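Local atomic coordinates of phiAB6 tailspike (PDB entry 5JS4), a protein that fragments the exopolysaccharide of Acinetobacter baumannii as the trimeric, beta-helical tailspike of a bacteriophage. Residues T613-F618 with G662-T667; G683-T686 with E690-G693; V696-S701 with H709-A714. One frame throughout, in Å; residues are numbered along the deposited sequence.

Contact 1: T613-F618 with G662-T667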
loop_
_atom_site.group_PDB
_atom_site.type_symbol
_atom_site.label_atom_id
_atom_site.label_comp_id
_atom_site.label_asym_id
_atom_site.label_seq_id
_atom_site.Cartn_x
_atom_site.Cartn_y
_atom_site.Cartn_z
ATOM N N THR A 613 50.781 -24.128 -1.823
ATOM C CA THR A 613 52.149 -24.137 -1.330
ATOM C C THR A 613 52.568 -25.523 -0.837
ATOM O O THR A 613 51.802 -26.213 -0.166
ATOM C CB THR A 613 52.337 -23.037 -0.261
ATOM O OG1 THR A 613 52.295 -21.759 -0.917
ATOM C CG2 THR A 613 53.661 -23.172 0.476
ATOM N N TYR A 614 53.774 -25.920 -1.232
ATOM C CA TYR A 614 54.449 -27.113 -0.728
ATOM C C TYR A 614 55.307 -26.713 0.459
ATOM O O TYR A 614 55.989 -25.702 0.403
ATOM C CB TYR A 614 55.362 -27.682 -1.810
ATOM C CG TYR A 614 56.313 -28.747 -1.324
ATOM C CD1 TYR A 614 55.904 -30.070 -1.229
ATOM C CD2 TYR A 614 57.622 -28.434 -0.963
ATOM C CE1 TYR A 614 56.769 -31.053 -0.787
ATOM C CE2 TYR A 614 58.497 -29.410 -0.521
ATOM C CZ TYR A 614 58.062 -30.720 -0.432
ATOM O OH TYR A 614 58.920 -31.704 -0.001
ATOM N N ASP A 615 55.284 -27.510 1.525
ATOM C CA ASP A 615 56.144 -27.285 2.684
ATOM C C ASP A 615 56.418 -28.644 3.300
ATOM O O ASP A 615 55.497 -29.307 3.774
ATOM C CB ASP A 615 55.455 -26.354 3.683
ATOM C CG ASP A 615 56.341 -25.967 4.865
ATOM O OD1 ASP A 615 57.390 -26.604 5.101
ATOM O OD2 ASP A 615 55.964 -25.006 5.566
ATOM N N GLN A 616 57.676 -29.066 3.278
ATOM C CA GLN A 616 58.013 -30.393 3.799
ATOM C C GLN A 616 57.818 -30.484 5.316
ATOM O O GLN A 616 57.800 -31.586 5.862
ATOM C CB GLN A 616 59.420 -30.823 3.373
ATOM C CG GLN A 616 60.564 -30.051 3.988
ATOM C CD GLN A 616 61.908 -30.486 3.417
ATOM O OE1 GLN A 616 62.198 -30.253 2.244
ATOM N NE2 GLN A 616 62.728 -31.120 4.241
ATOM N N SER A 617 57.654 -29.342 5.987
ATOM C CA SER A 617 57.333 -29.318 7.426
ATOM C C SER A 617 55.839 -29.442 7.747
ATOM O O SER A 617 55.476 -29.600 8.921
ATOM C CB SER A 617 57.886 -28.054 8.092
ATOM O OG SER A 617 59.294 -28.106 8.178
ATOM N N PHE A 618 54.969 -29.357 6.739
ATOM C CA PHE A 618 53.538 -29.585 6.963
ATOM C C PHE A 618 53.318 -31.016 7.452
ATOM O O PHE A 618 53.947 -31.946 6.950
ATOM C CB PHE A 618 52.702 -29.422 5.682
ATOM C CG PHE A 618 52.457 -27.995 5.247
ATOM C CD1 PHE A 618 52.391 -26.935 6.147
ATOM C CD2 PHE A 618 52.216 -27.733 3.908
ATOM C CE1 PHE A 618 52.143 -25.643 5.706
ATOM C CE2 PHE A 618 51.968 -26.446 3.463
ATOM C CZ PHE A 618 51.927 -25.402 4.361
ATOM N N GLY A 662 66.687 -25.136 2.141
ATOM C CA GLY A 662 67.476 -25.631 3.279
ATOM C C GLY A 662 66.744 -25.808 4.598
ATOM O O GLY A 662 67.079 -26.701 5.379
ATOM N N SER A 663 65.769 -24.946 4.861
ATOM C CA SER A 663 64.981 -24.997 6.092
ATOM C C SER A 663 63.684 -24.247 5.873
ATOM O O SER A 663 63.513 -23.577 4.851
ATOM C CB SER A 663 65.742 -24.344 7.243
ATOM O OG SER A 663 65.835 -22.944 7.033
ATOM N N ARG A 664 62.771 -24.344 6.830
ATOM C CA ARG A 664 61.490 -23.667 6.706
ATOM C C ARG A 664 61.674 -22.151 6.682
ATOM O O ARG A 664 61.001 -21.452 5.928
ATOM C CB ARG A 664 60.540 -24.070 7.831
ATOM C CG ARG A 664 59.086 -23.974 7.421
ATOM C CD ARG A 664 58.150 -24.226 8.584
ATOM N NE ARG A 664 56.859 -24.704 8.111
ATOM C CZ ARG A 664 55.906 -25.207 8.889
ATOM N NH1 ARG A 664 56.066 -25.275 10.210
ATOM N NH2 ARG A 664 54.780 -25.641 8.339
ATOM N N LEU A 665 62.589 -21.649 7.505
ATOM C CA LEU A 665 62.922 -20.224 7.512
ATOM C C LEU A 665 63.609 -19.821 6.211
ATOM O O LEU A 665 63.413 -18.706 5.719
ATOM C CB LEU A 665 63.853 -19.905 8.682
ATOM C CG LEU A 665 64.113 -18.420 8.946
ATOM C CD1 LEU A 665 62.948 -17.815 9.711
ATOM C CD2 LEU A 665 65.424 -18.225 9.689
ATOM N N GLY A 666 64.423 -20.729 5.679
ATOM C CA GLY A 666 65.176 -20.497 4.454
ATOM C C GLY A 666 66.601 -20.065 4.744
ATOM O O GLY A 666 66.857 -19.336 5.705
ATOM N N THR A 667 67.535 -20.521 3.920
ATOM C CA THR A 667 68.928 -20.091 4.011
ATOM C C THR A 667 69.142 -18.771 3.279
ATOM O O THR A 667 70.104 -18.060 3.546
ATOM C CB THR A 667 69.861 -21.113 3.359
ATOM O OG1 THR A 667 69.448 -21.311 2.000
ATOM C CG2 THR A 667 69.825 -22.441 4.096
#

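Contact 2: G683-T686 with E690-G693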
loop_
_atom_site.group_PDB
_atom_site.type_symbol
_atom_site.label_atom_id
_atom_site.label_comp_id
_atom_site.label_asym_id
_atom_site.label_seq_id
_atom_site.Cartn_x
_atom_site.Cartn_y
_atom_site.Cartn_z
ATOM N N GLY A 683 48.514 -37.214 -25.221
ATOM C CA GLY A 683 48.317 -36.115 -26.164
ATOM C C GLY A 683 47.331 -35.037 -25.733
ATOM O O GLY A 683 47.124 -34.066 -26.460
ATOM N N SER A 684 46.735 -35.185 -24.550
ATOM C CA SER A 684 45.687 -34.264 -24.099
ATOM C C SER A 684 46.169 -32.815 -24.076
ATOM O O SER A 684 45.431 -31.905 -24.455
ATOM C CB SER A 684 45.162 -34.659 -22.716
ATOM O OG SER A 684 46.109 -34.409 -21.687
ATOM N N TRP A 685 47.405 -32.611 -23.631
ATOM C CA TRP A 685 47.959 -31.263 -23.546
ATOM C C TRP A 685 48.524 -30.821 -24.890
ATOM O O TRP A 685 48.190 -29.750 -25.398
ATOM C CB TRP A 685 49.043 -31.181 -22.469
ATOM C CG TRP A 685 49.643 -29.810 -22.390
ATOM C CD1 TRP A 685 50.846 -29.413 -22.889
ATOM C CD2 TRP A 685 49.037 -28.647 -21.817
ATOM N NE1 TRP A 685 51.036 -28.074 -22.649
ATOM C CE2 TRP A 685 49.937 -27.580 -21.997
ATOM C CE3 TRP A 685 47.823 -28.404 -21.167
ATOM C CZ2 TRP A 685 49.668 -26.295 -21.533
ATOM C CZ3 TRP A 685 47.554 -27.124 -20.713
ATOM C CH2 TRP A 685 48.473 -26.089 -20.901
ATOM N N THR A 686 49.384 -31.655 -25.461
ATOM C CA THR A 686 50.025 -31.353 -26.736
ATOM C C THR A 686 49.003 -30.948 -27.797
ATOM O O THR A 686 49.185 -29.947 -28.493
ATOM C CB THR A 686 50.855 -32.564 -27.197
ATOM O OG1 THR A 686 51.870 -32.816 -26.219
ATOM C CG2 THR A 686 51.498 -32.324 -28.563
ATOM N N GLU A 690 44.723 -29.751 -22.601
ATOM C CA GLU A 690 44.110 -30.271 -21.389
ATOM C C GLU A 690 45.174 -30.960 -20.540
ATOM O O GLU A 690 45.964 -31.761 -21.047
ATOM C CB GLU A 690 42.981 -31.251 -21.713
ATOM C CG GLU A 690 42.386 -31.877 -20.463
ATOM C CD GLU A 690 41.188 -32.746 -20.757
ATOM O OE1 GLU A 690 40.182 -32.207 -21.261
ATOM O OE2 GLU A 690 41.258 -33.959 -20.467
ATOM N N ALA A 691 45.206 -30.637 -19.248
ATOM C CA ALA A 691 46.162 -31.245 -18.334
ATOM C C ALA A 691 45.496 -31.638 -17.025
ATOM O O ALA A 691 44.497 -31.045 -16.614
ATOM C CB ALA A 691 47.331 -30.303 -18.072
ATOM N N ALA A 692 46.054 -32.665 -16.395
ATOM C CA ALA A 692 45.668 -33.069 -15.053
ATOM C C ALA A 692 46.354 -32.183 -14.016
ATOM O O ALA A 692 45.810 -31.928 -12.941
ATOM C CB ALA A 692 46.043 -34.521 -14.820
ATOM N N GLY A 693 47.559 -31.740 -14.350
ATOM C CA GLY A 693 48.390 -30.957 -13.446
ATOM C C GLY A 693 49.710 -30.646 -14.117
ATOM O O GLY A 693 49.797 -30.614 -15.347
#

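Contact 3: V696-S701 with H709-A714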
loop_
_atom_site.group_PDB
_atom_site.type_symbol
_atom_site.label_atom_id
_atom_site.label_comp_id
_atom_site.label_asym_id
_atom_site.label_seq_id
_atom_site.Cartn_x
_atom_site.Cartn_y
_atom_site.Cartn_z
ATOM N N VAL A 696 56.978 -29.379 -11.350
ATOM C CA VAL A 696 57.929 -28.293 -11.163
ATOM C C VAL A 696 59.292 -28.915 -10.900
ATOM O O VAL A 696 59.420 -29.787 -10.036
ATOM C CB VAL A 696 57.541 -27.400 -9.972
ATOM C CG1 VAL A 696 58.523 -26.241 -9.828
ATOM C CG2 VAL A 696 56.123 -26.883 -10.133
ATOM N N PHE A 697 60.291 -28.472 -11.657
ATOM C CA PHE A 697 61.673 -28.926 -11.533
ATOM C C PHE A 697 62.488 -27.767 -10.986
ATOM O O PHE A 697 62.416 -26.664 -11.522
ATOM C CB PHE A 697 62.249 -29.311 -12.901
ATOM C CG PHE A 697 61.593 -30.508 -13.543
ATOM C CD1 PHE A 697 60.304 -30.423 -14.059
ATOM C CD2 PHE A 697 62.280 -31.709 -13.662
ATOM C CE1 PHE A 697 59.708 -31.522 -14.661
ATOM C CE2 PHE A 697 61.691 -32.807 -14.269
ATOM C CZ PHE A 697 60.403 -32.711 -14.761
ATOM N N TRP A 698 63.259 -28.017 -9.930
ATOM C CA TRP A 698 64.098 -26.997 -9.304
ATOM C C TRP A 698 65.573 -27.344 -9.427
ATOM O O TRP A 698 65.972 -28.470 -9.129
ATOM C CB TRP A 698 63.773 -26.882 -7.820
ATOM C CG TRP A 698 62.465 -26.247 -7.490
ATOM C CD1 TRP A 698 61.328 -26.872 -7.068
ATOM C CD2 TRP A 698 62.166 -24.849 -7.520
ATOM N NE1 TRP A 698 60.338 -25.952 -6.833
ATOM C CE2 TRP A 698 60.825 -24.700 -7.111
ATOM C CE3 TRP A 698 62.901 -23.705 -7.853
ATOM C CZ2 TRP A 698 60.205 -23.454 -7.020
ATOM C CZ3 TRP A 698 62.282 -22.468 -7.767
ATOM C CH2 TRP A 698 60.952 -22.350 -7.356
ATOM N N ARG A 699 66.386 -26.368 -9.823
ATOM C CA ARG A 699 67.823 -26.574 -9.978
ATOM C C ARG A 699 68.639 -25.432 -9.374
ATOM O O ARG A 699 68.188 -24.283 -9.338
ATOM C CB ARG A 699 68.181 -26.749 -11.455
ATOM C CG ARG A 699 67.551 -27.983 -12.083
ATOM C CD ARG A 699 67.892 -28.119 -13.556
ATOM N NE ARG A 699 67.182 -29.249 -14.161
ATOM C CZ ARG A 699 65.923 -29.216 -14.596
ATOM N NH1 ARG A 699 65.195 -28.107 -14.518
ATOM N NH2 ARG A 699 65.382 -30.310 -15.128
ATOM N N ASP A 700 69.841 -25.761 -8.906
ATOM C CA ASP A 700 70.769 -24.756 -8.368
ATOM C C ASP A 700 71.550 -24.068 -9.495
ATOM O O ASP A 700 71.319 -24.344 -10.673
ATOM C CB ASP A 700 71.712 -25.375 -7.317
ATOM C CG ASP A 700 72.615 -26.469 -7.878
ATOM O OD1 ASP A 700 72.892 -26.483 -9.093
ATOM O OD2 ASP A 700 73.061 -27.322 -7.081
ATOM N N SER A 701 72.471 -23.176 -9.130
ATOM C CA SER A 701 73.230 -22.395 -10.112
ATOM C C SER A 701 74.157 -23.240 -10.995
ATOM O O SER A 701 74.575 -22.787 -12.063
ATOM C CB SER A 701 74.038 -21.300 -9.411
ATOM O OG SER A 701 74.927 -21.853 -8.460
ATOM N N HIS A 709 62.685 -26.414 0.647
ATOM C CA HIS A 709 61.903 -26.794 1.815
ATOM C C HIS A 709 60.437 -26.420 1.616
ATOM O O HIS A 709 59.534 -27.152 2.018
ATOM C CB HIS A 709 62.444 -26.090 3.050
ATOM C CG HIS A 709 62.046 -26.741 4.332
ATOM N ND1 HIS A 709 60.805 -26.576 4.901
ATOM C CD2 HIS A 709 62.736 -27.562 5.157
ATOM C CE1 HIS A 709 60.749 -27.267 6.027
ATOM N NE2 HIS A 709 61.907 -27.870 6.205
ATOM N N ARG A 710 60.210 -25.272 0.982
ATOM C CA ARG A 710 58.871 -24.731 0.810
ATOM C C ARG A 710 58.846 -23.854 -0.434
ATOM O O ARG A 710 59.799 -23.129 -0.701
ATOM C CB ARG A 710 58.467 -23.924 2.055
ATOM C CG ARG A 710 57.158 -23.152 1.957
ATOM C CD ARG A 710 56.793 -22.522 3.295
ATOM N NE ARG A 710 55.594 -21.689 3.215
ATOM C CZ ARG A 710 54.448 -21.890 3.868
ATOM N NH1 ARG A 710 54.281 -22.919 4.697
ATOM N NH2 ARG A 710 53.443 -21.042 3.693
ATOM N N PHE A 711 57.770 -23.953 -1.203
ATOM C CA PHE A 711 57.555 -23.058 -2.336
ATOM C C PHE A 711 56.083 -23.002 -2.714
ATOM O O PHE A 711 55.317 -23.924 -2.441
ATOM C CB PHE A 711 58.413 -23.459 -3.549
ATOM C CG PHE A 711 58.012 -24.763 -4.192
ATOM C CD1 PHE A 711 58.540 -25.960 -3.739
ATOM C CD2 PHE A 711 57.126 -24.791 -5.266
ATOM C CE1 PHE A 711 58.185 -27.163 -4.330
ATOM C CE2 PHE A 711 56.770 -25.990 -5.860
ATOM C CZ PHE A 711 57.300 -27.176 -5.392
ATOM N N THR A 712 55.718 -21.909 -3.368
ATOM C CA THR A 712 54.360 -21.624 -3.788
ATOM C C THR A 712 54.231 -21.818 -5.294
ATOM O O THR A 712 55.193 -21.612 -6.035
ATOM C CB THR A 712 54.024 -20.158 -3.450
ATOM O OG1 THR A 712 54.057 -19.988 -2.026
ATOM C CG2 THR A 712 52.664 -19.732 -3.989
ATOM N N VAL A 713 53.043 -22.231 -5.725
ATOM C CA VAL A 713 52.647 -22.128 -7.128
ATOM C C VAL A 713 51.316 -21.389 -7.220
ATOM O O VAL A 713 50.503 -21.418 -6.293
ATOM C CB VAL A 713 52.543 -23.507 -7.830
ATOM C CG1 VAL A 713 53.830 -24.293 -7.651
ATOM C CG2 VAL A 713 51.348 -24.307 -7.341
ATOM N N ALA A 714 51.098 -20.731 -8.354
ATOM C CA ALA A 714 49.823 -20.102 -8.657
ATOM C C ALA A 714 49.445 -20.524 -10.063
ATOM O O ALA A 714 50.276 -20.485 -10.965
ATOM C CB ALA A 714 49.927 -18.588 -8.563
#

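Contact 1: T613-F618 with G662-T667
OD2 of D615 is gripped by two nitrogens of R664, which comes at it side-on. The shorter and straighter bond runs from R664 NE to D615 OD2, 2.7 Å long at 160°; it reaches the oxygen on its syn side. The second, from R664 NH2 to the same D615 OD2, is longer at 3.1 Å and more bent, and meets the oxygen from well above the carboxylate plane. The oxygen lies almost in the guanidinium plane, yet the two flat groups stand steeply to each other, 72° apart, and both nitrogens share one oxygen instead of taking one each. The other oxygen is already engaged: D615 OD1 accepts from the backbone N of S617 at 2.9 Å, an Asx turn within the type I turn D615-F618. Aspartate suits the place, since its short side chain can close this turn and still hold a carboxylate oxygen toward R664.

R664 reaches across with its chain extended from CG to NE. CB of S617 sits 3.5 Å above the middle of one guanidinium face, where a small residue fits, while CD1 of F618 meets R664 NH2 at the guanidinium edge.

D615 ends strand 602-615, and its OD2 also forms a salt bridge with R710 of the neighbouring strand 708-715. R664 belongs to the loop between strands 654-661 and 672-678, and its NH1 bonds to T686 O of the second subunit.

Contact 2: G683-T686 with E690-G693
The indole of W685 has the carbonyl carbon of E690 at its edge, near the ring plane, while the methyl of A691 comes in obliquely on the six-membered ring, with CB 3.7 Å from W685 CE3. With CG anti to the backbone N (chi1 179°), the indole reaches along the start of strand 690-699, where the small A691 lets the broad ring come close.

Beside this apolar touch, S684 and E690 are joined by two hydrogen bonds. The backbone N of E690 donates to S684 O at 2.9 Å and is nearly straight (168°). In the other direction, S684 OG donates to E690 O at 2.7 Å, approaching from above the carbonyl plane. A chi1 of 71° places OG between the backbone N and the carbonyl carbon and so turns it to the strand; the same OG accepts from the backbone N of T680. A short hydroxyl side chain can thus tie the helix start to two backbone sites at once. The E690 side chain is extended beyond CG, and its OE2 bonds to T680 OG1.

G683, with its positive phi, takes the N-cap position of helix 684-688, and the chain passes from this short helix into strand 690-699 with one residue between. Both W685 and A691 pack on M677 of strand 672-678, and W685 NE1 bonds to R664 O of the third subunit.

Contact 3: V696-S701 with H709-A714
W698 and F711 form an edge-to-face (T-shaped) aromatic pair between two antiparallel sheets, packed as in a beta sandwich. Strand 696-699 belongs to one sheet and strand 710-714 to the other; their axes come no closer than 10.9 Å, a separation bridged by side chains rather than by backbone bonds. The short segments run at 138° to each other, some way from strictly antiparallel, and the contact is made by V696 and W698 on one side and F711 and V713 on the other.

The indole presents an edge to the phenyl face. The planes are 69° apart, and the centroid of the five-membered ring lies 4.5 Å from that of F711. Along the same edge, W698 CZ2 lies 3.8 Å from F711 CD2, which sits near the indole plane. F711 has a chi1 of 68°, with CG between the backbone N and the carbonyl carbon; this turns the ring so that one face receives the indole. Two large aromatic residues suit the place because together they span the gap between the sheets.

V696 adds a branched side chain that serves both partners. Its CG1 lies over one face of the W698 indole, offset toward the rim, and comes within 4.3 Å of F711 CE2, while CG2 reaches V713 CG1. Y637 and Y614 extend the aromatic cluster around F711, and V656 packs against both V696 and W698.

At the heart of the pair W698 NE1 stands over the centre of the F711 ring, 3.4 Å above its plane, so that the polar N-H edge of the indole meets a pi face.

How the contacts relate
Contact 3 is the core of the group, an apolar and aromatic layer between two antiparallel sheets. Contact 2 is also buried but mixes a backbone bond and a hydroxyl bond with apolar packing, whereas contact 1 is partly buried and rests on charge. Contacts 1 and 3 have centres 11 Å apart and meet along neighbouring strands 602-615 and 708-715, where T613 OG1 lies 2.7 Å from T712 OG1. Contacts 2 and 3 both use strand 690-699. Although contacts 1 and 2 lie about 14 Å apart at their nearest atoms within one chain, the trimer brings them together: the 662-667 loop of one subunit bonds to the 683-686 segment of another.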